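Local coordinates for uncharacterized protein (Klebsiella pneumoniae, PDB 2A2L) that is of unknown function but belongs to the HbpS-like family of haem-degrading proteins and forms an octamer in the deposited assembly, at the interface of chains A and B and the interface of chains A and C. Sequence-based numbering; all coordinates share one arbitrary frame. Chains: chain A/B/C, unknown.

Contact 1: the interface of chains A and B. Residues chain A 14, 18, 47-50; chain B 25, 48-52.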
loop_
_atom_site.group_PDB
_atom_site.type_symbol
_atom_site.label_atom_id
_atom_site.label_comp_id
_atom_site.label_asym_id
_atom_site.label_seq_id
_atom_site.Cartn_x
_atom_site.Cartn_y
_atom_site.Cartn_z
ATOM N N LEU A 14 -2.168 -30.149 -0.875
ATOM C CA LEU A 14 -0.976 -30.072 -0.077
ATOM C C LEU A 14 -0.127 -31.348 -0.222
ATOM O O LEU A 14 1.088 -31.282 -0.391
ATOM C CB LEU A 14 -1.361 -29.828 1.382
ATOM C CG LEU A 14 -0.243 -29.839 2.417
ATOM C CD1 LEU A 14 0.855 -28.868 2.019
ATOM C CD2 LEU A 14 -0.821 -29.483 3.774
ATOM N N GLN A 18 3.620 -31.053 -1.255
ATOM C CA GLN A 18 4.673 -31.480 -0.343
ATOM C C GLN A 18 5.704 -32.365 -1.027
ATOM O O GLN A 18 6.896 -32.248 -0.767
ATOM C CB GLN A 18 4.069 -32.222 0.830
ATOM C CG GLN A 18 3.734 -31.337 1.979
ATOM C CD GLN A 18 2.817 -32.032 2.946
ATOM O OE1 GLN A 18 2.189 -33.034 2.609
ATOM N NE2 GLN A 18 2.725 -31.508 4.155
ATOM N N LEU A 47 -0.682 -22.686 -1.122
ATOM C CA LEU A 47 -0.673 -23.960 -0.406
ATOM C C LEU A 47 0.639 -24.050 0.340
ATOM O O LEU A 47 0.651 -24.224 1.543
ATOM C CB LEU A 47 -0.787 -25.145 -1.378
ATOM C CG LEU A 47 -2.127 -25.454 -2.033
ATOM C CD1 LEU A 47 -1.970 -26.561 -3.089
ATOM C CD2 LEU A 47 -3.137 -25.856 -0.985
ATOM N N LEU A 48 1.747 -23.919 -0.384
ATOM C CA LEU A 48 3.072 -24.089 0.199
ATOM C C LEU A 48 4.027 -22.979 -0.242
ATOM O O LEU A 48 4.018 -22.578 -1.406
ATOM C CB LEU A 48 3.649 -25.438 -0.201
ATOM C CG LEU A 48 4.873 -25.924 0.575
ATOM C CD1 LEU A 48 4.675 -27.389 0.897
ATOM C CD2 LEU A 48 6.133 -25.741 -0.253
ATOM N N ILE A 49 4.846 -22.504 0.702
ATOM C CA ILE A 49 6.097 -21.784 0.399
ATOM C C ILE A 49 7.253 -22.355 1.208
ATOM O O ILE A 49 7.160 -22.427 2.419
ATOM C CB ILE A 49 5.990 -20.298 0.754
ATOM C CG1 ILE A 49 4.947 -19.614 -0.110
ATOM C CG2 ILE A 49 7.362 -19.605 0.676
ATOM C CD1 ILE A 49 4.623 -18.179 0.349
ATOM N N GLN A 50 8.341 -22.730 0.546
ATOM C CA GLN A 50 9.476 -23.357 1.209
ATOM C C GLN A 50 10.832 -22.805 0.777
ATOM O O GLN A 50 11.205 -22.905 -0.396
ATOM C CB GLN A 50 9.452 -24.854 0.943
ATOM C CG GLN A 50 10.602 -25.582 1.553
ATOM C CD GLN A 50 10.462 -27.062 1.440
ATOM O OE1 GLN A 50 9.673 -27.664 2.167
ATOM N NE2 GLN A 50 11.220 -27.672 0.524
ATOM N N GLU B 25 0.575 -30.882 11.119
ATOM C CA GLU B 25 -0.422 -31.497 10.238
ATOM C C GLU B 25 -1.027 -32.776 10.847
ATOM O O GLU B 25 -2.146 -33.188 10.487
ATOM C CB GLU B 25 0.188 -31.802 8.874
ATOM C CG GLU B 25 -0.837 -32.208 7.805
ATOM C CD GLU B 25 -0.223 -32.368 6.421
ATOM O OE1 GLU B 25 1.019 -32.162 6.294
ATOM O OE2 GLU B 25 -0.978 -32.687 5.465
ATOM N N LEU B 48 9.085 -21.549 5.732
ATOM C CA LEU B 48 8.142 -22.595 5.383
ATOM C C LEU B 48 6.781 -22.070 5.777
ATOM O O LEU B 48 6.591 -21.596 6.895
ATOM C CB LEU B 48 8.445 -23.922 6.110
ATOM C CG LEU B 48 7.453 -25.097 5.837
ATOM C CD1 LEU B 48 8.143 -26.433 5.872
ATOM C CD2 LEU B 48 6.285 -25.150 6.832
ATOM N N ILE B 49 5.860 -22.126 4.824
ATOM C CA ILE B 49 4.445 -21.861 5.025
ATOM C C ILE B 49 3.740 -23.016 4.337
ATOM O O ILE B 49 4.129 -23.436 3.245
ATOM C CB ILE B 49 4.004 -20.569 4.334
ATOM C CG1 ILE B 49 4.719 -19.366 4.966
ATOM C CG2 ILE B 49 2.498 -20.405 4.405
ATOM C CD1 ILE B 49 4.221 -18.033 4.488
ATOM N N GLN B 50 2.718 -23.532 4.999
ATOM C CA GLN B 50 1.976 -24.656 4.504
ATOM C C GLN B 50 0.501 -24.442 4.846
ATOM O O GLN B 50 0.186 -24.068 5.977
ATOM C CB GLN B 50 2.519 -25.908 5.174
ATOM C CG GLN B 50 2.235 -27.136 4.379
ATOM C CD GLN B 50 2.725 -28.380 5.053
ATOM O OE1 GLN B 50 3.908 -28.728 4.947
ATOM N NE2 GLN B 50 1.822 -29.072 5.762
ATOM N N ARG B 51 -0.404 -24.628 3.884
ATOM C CA ARG B 51 -1.842 -24.688 4.225
ATOM C C ARG B 51 -2.438 -26.040 3.892
ATOM O O ARG B 51 -2.279 -26.524 2.771
ATOM C CB ARG B 51 -2.643 -23.577 3.540
ATOM C CG ARG B 51 -4.143 -23.792 3.614
ATOM C CD ARG B 51 -4.958 -22.589 3.217
ATOM N NE ARG B 51 -4.799 -22.352 1.796
ATOM C CZ ARG B 51 -5.490 -22.952 0.828
ATOM N NH1 ARG B 51 -6.456 -23.833 1.099
ATOM N NH2 ARG B 51 -5.194 -22.660 -0.430
ATOM N N MET B 52 -3.119 -26.651 4.862
ATOM C CA MET B 52 -3.942 -27.834 4.599
ATOM C C MET B 52 -5.131 -27.477 3.719
ATOM O O MET B 52 -5.661 -26.371 3.809
ATOM C CB MET B 52 -4.464 -28.423 5.914
ATOM C CG MET B 52 -3.414 -29.146 6.749
ATOM S SD MET B 52 -4.103 -29.589 8.347
ATOM C CE MET B 52 -2.824 -28.974 9.338
#
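A:Ile49 and B:Ile49 pair with each other at a two-fold axis, where strands 46-51 of chain A and 48-51 of chain B run antiparallel and continue a beta-sheet from one HbpS-like subunit into the next. Their side chains lie alongside on the same side of the sheet, CB of A:Ile49 4.1 Å from CB of B:Ile49; each holds CG1 beside its backbone N (chi1 -64° in both), a shape that beta-branched isoleucine readily adopts in a strand. The backbones bond reciprocally, A:Ile49 N to B:Ile49 O at 2.8 Å and B:Ile49 N to A:Ile49 O at the same length, the latter in the carbonyl plane. One step along, B:Arg51 N donates to A:Leu47 O (2.6 Å), while methyl CD2 of A:Leu47 lies over the rim of one face of the B:Arg51 guanidinium, 3.8 Å above its plane. On the sheet's helical side A:Leu14, CG anti to its backbone N, crosses B:Gln50 at about a right angle: its CD1 meets B:Gln50 CG, and its CD2 the amide NE2 of B:Gln50 (3.3 Å). Farther out, NE2 of A:Gln18 meets B:Glu25 OE1 tip to tip at 2.8 Å, well directed onto the syn lone pair. The bond from A:Gln18 NE2 to B:Gln50 OE1 (3.1 Å) is poorly aimed at its acceptor, coming from above the carbonyl plane. An amide suits this rim because its two N-H groups can serve both partners.

Contact 2: the interface of chains A and C. Residues chain A 9-11, 117; chain C 6-9.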
loop_
_atom_site.group_PDB
_atom_site.type_symbol
_atom_site.label_atom_id
_atom_site.label_comp_id
_atom_site.label_asym_id
_atom_site.label_seq_id
_atom_site.Cartn_x
_atom_site.Cartn_y
_atom_site.Cartn_z
ATOM N N VAL A 9 -14.411 -28.444 -10.870
ATOM C CA VAL A 9 -12.992 -28.204 -11.160
ATOM C C VAL A 9 -12.081 -28.933 -10.184
ATOM O O VAL A 9 -12.434 -29.169 -9.020
ATOM C CB VAL A 9 -12.606 -26.705 -11.154
ATOM C CG1 VAL A 9 -13.078 -26.034 -12.417
ATOM C CG2 VAL A 9 -13.141 -25.994 -9.912
ATOM N N GLN A 10 -10.906 -29.277 -10.688
ATOM C CA GLN A 10 -9.863 -29.905 -9.912
ATOM C C GLN A 10 -8.845 -28.895 -9.361
ATOM O O GLN A 10 -8.389 -28.006 -10.068
ATOM C CB GLN A 10 -9.169 -30.947 -10.772
ATOM C CG GLN A 10 -8.718 -32.152 -9.991
ATOM C CD GLN A 10 -9.751 -33.256 -9.930
ATOM O OE1 GLN A 10 -9.631 -34.187 -9.121
ATOM N NE2 GLN A 10 -10.774 -33.165 -10.785
ATOM N N THR A 11 -8.526 -29.047 -8.079
ATOM C CA THR A 11 -7.492 -28.281 -7.411
ATOM C C THR A 11 -6.337 -29.211 -6.980
ATOM O O THR A 11 -6.561 -30.362 -6.606
ATOM C CB THR A 11 -8.090 -27.449 -6.221
ATOM O OG1 THR A 11 -7.147 -26.455 -5.770
ATOM C CG2 THR A 11 -8.521 -28.336 -5.048
ATOM N N ILE A 117 -4.834 -26.835 -12.481
ATOM C CA ILE A 117 -5.319 -27.170 -11.149
ATOM C C ILE A 117 -4.613 -26.361 -10.052
ATOM O O ILE A 117 -4.842 -26.565 -8.847
ATOM C CB ILE A 117 -5.225 -28.697 -10.877
ATOM C CG1 ILE A 117 -3.773 -29.175 -10.896
ATOM C CG2 ILE A 117 -6.046 -29.475 -11.897
ATOM C CD1 ILE A 117 -3.595 -30.533 -10.289
ATOM N N SER C 6 -5.001 -34.642 -6.352
ATOM C CA SER C 6 -6.036 -33.634 -6.583
ATOM C C SER C 6 -7.422 -34.005 -6.058
ATOM O O SER C 6 -7.928 -35.100 -6.317
ATOM C CB SER C 6 -6.082 -33.203 -8.048
ATOM O OG SER C 6 -6.398 -34.274 -8.900
ATOM N N GLN C 7 -8.013 -33.090 -5.292
ATOM C CA GLN C 7 -9.422 -33.182 -4.888
ATOM C C GLN C 7 -10.283 -32.573 -5.974
ATOM O O GLN C 7 -9.870 -31.625 -6.635
ATOM C CB GLN C 7 -9.665 -32.445 -3.566
ATOM C CG GLN C 7 -8.984 -33.081 -2.333
ATOM C CD GLN C 7 -8.749 -32.101 -1.166
ATOM O OE1 GLN C 7 -8.756 -32.504 0.005
ATOM N NE2 GLN C 7 -8.535 -30.817 -1.484
ATOM N N GLN C 8 -11.472 -33.138 -6.163
ATOM C CA GLN C 8 -12.548 -32.449 -6.884
ATOM C C GLN C 8 -13.178 -31.394 -5.992
ATOM O O GLN C 8 -13.480 -31.663 -4.825
ATOM C CB GLN C 8 -13.618 -33.436 -7.341
ATOM C CG GLN C 8 -13.477 -33.873 -8.798
ATOM C CD GLN C 8 -14.790 -33.774 -9.588
ATOM O OE1 GLN C 8 -14.777 -33.614 -10.809
ATOM N NE2 GLN C 8 -15.926 -33.861 -8.887
ATOM N N VAL C 9 -13.359 -30.189 -6.527
ATOM C CA VAL C 9 -14.193 -29.180 -5.876
ATOM C C VAL C 9 -15.169 -28.504 -6.846
ATOM O O VAL C 9 -15.328 -28.898 -8.000
ATOM C CB VAL C 9 -13.359 -28.092 -5.093
ATOM C CG1 VAL C 9 -12.447 -28.725 -4.059
ATOM C CG2 VAL C 9 -12.550 -27.183 -6.025
#
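The carbonyl oxygen of A:Val9 is gripped by C:Val9 N through a straight hydrogen bond, 2.8 Å long and nearly along the C=O axis. The pairing is returned by A:Val9 N, which donates to C:Val9 O (3.0 Å) from above that carbonyl's plane. This brings A:Val9 O within 3.1 Å of C:Val9 O, a close and unfavourable approach of two acceptors. The valines thus pair in an antiparallel joining of the 6-12 strands, whose next link is A:Thr11 N to C:Gln7 O at 3.2 Å, again nearly along the C=O axis. Valine suits the centre because its branched side chain favours extended backbone: the two side chains cross obliquely, CG2 of A:Val9 4.1 Å from CG2 of C:Val9. CG2 of A:Thr11 approaches CG1 of C:Val9, so A:Val9, C:Val9 and A:Thr11 bring beta-branched groups together here. On the other side the flexible A:Gln10 bends at chi2 (91°) and lies across chain C. CG of A:Gln10 packs on C:Ser6 CB, and OE1 of A:Gln10 accepts from C:Ser6 OG (3.2 Å) above the carbonyl plane. NE2 of A:Gln10 rests 3.4 Å from C:Gln8 CG. Serine is small enough to let the long glutamine pass close over it, with OG in the crowded position between backbone N and carbonyl carbon (chi1 62°). In the deposited octamer, which may or may not be the physiological form, the contact ties chains A and C together through their first strands.

Contact 1 and contact 2 have C-alpha centres about 17 Å apart, and both involve chain A, although they share no residue. Each pairs strands antiparallel about its own two-fold axis: contact 1 through strand 46-51 with support from helix 14-30, contact 2 through the N-terminal strand 6-12. In chain A that strand ends just ahead of helix 14-30, so neighbouring elements of one subunit serve different partners. Because the two surfaces are separate, chain A can hold B and C at once, and alternating these contacts offers a plausible way to build the eight-chain assembly, though the structure alone does not establish that the octamer forms in solution.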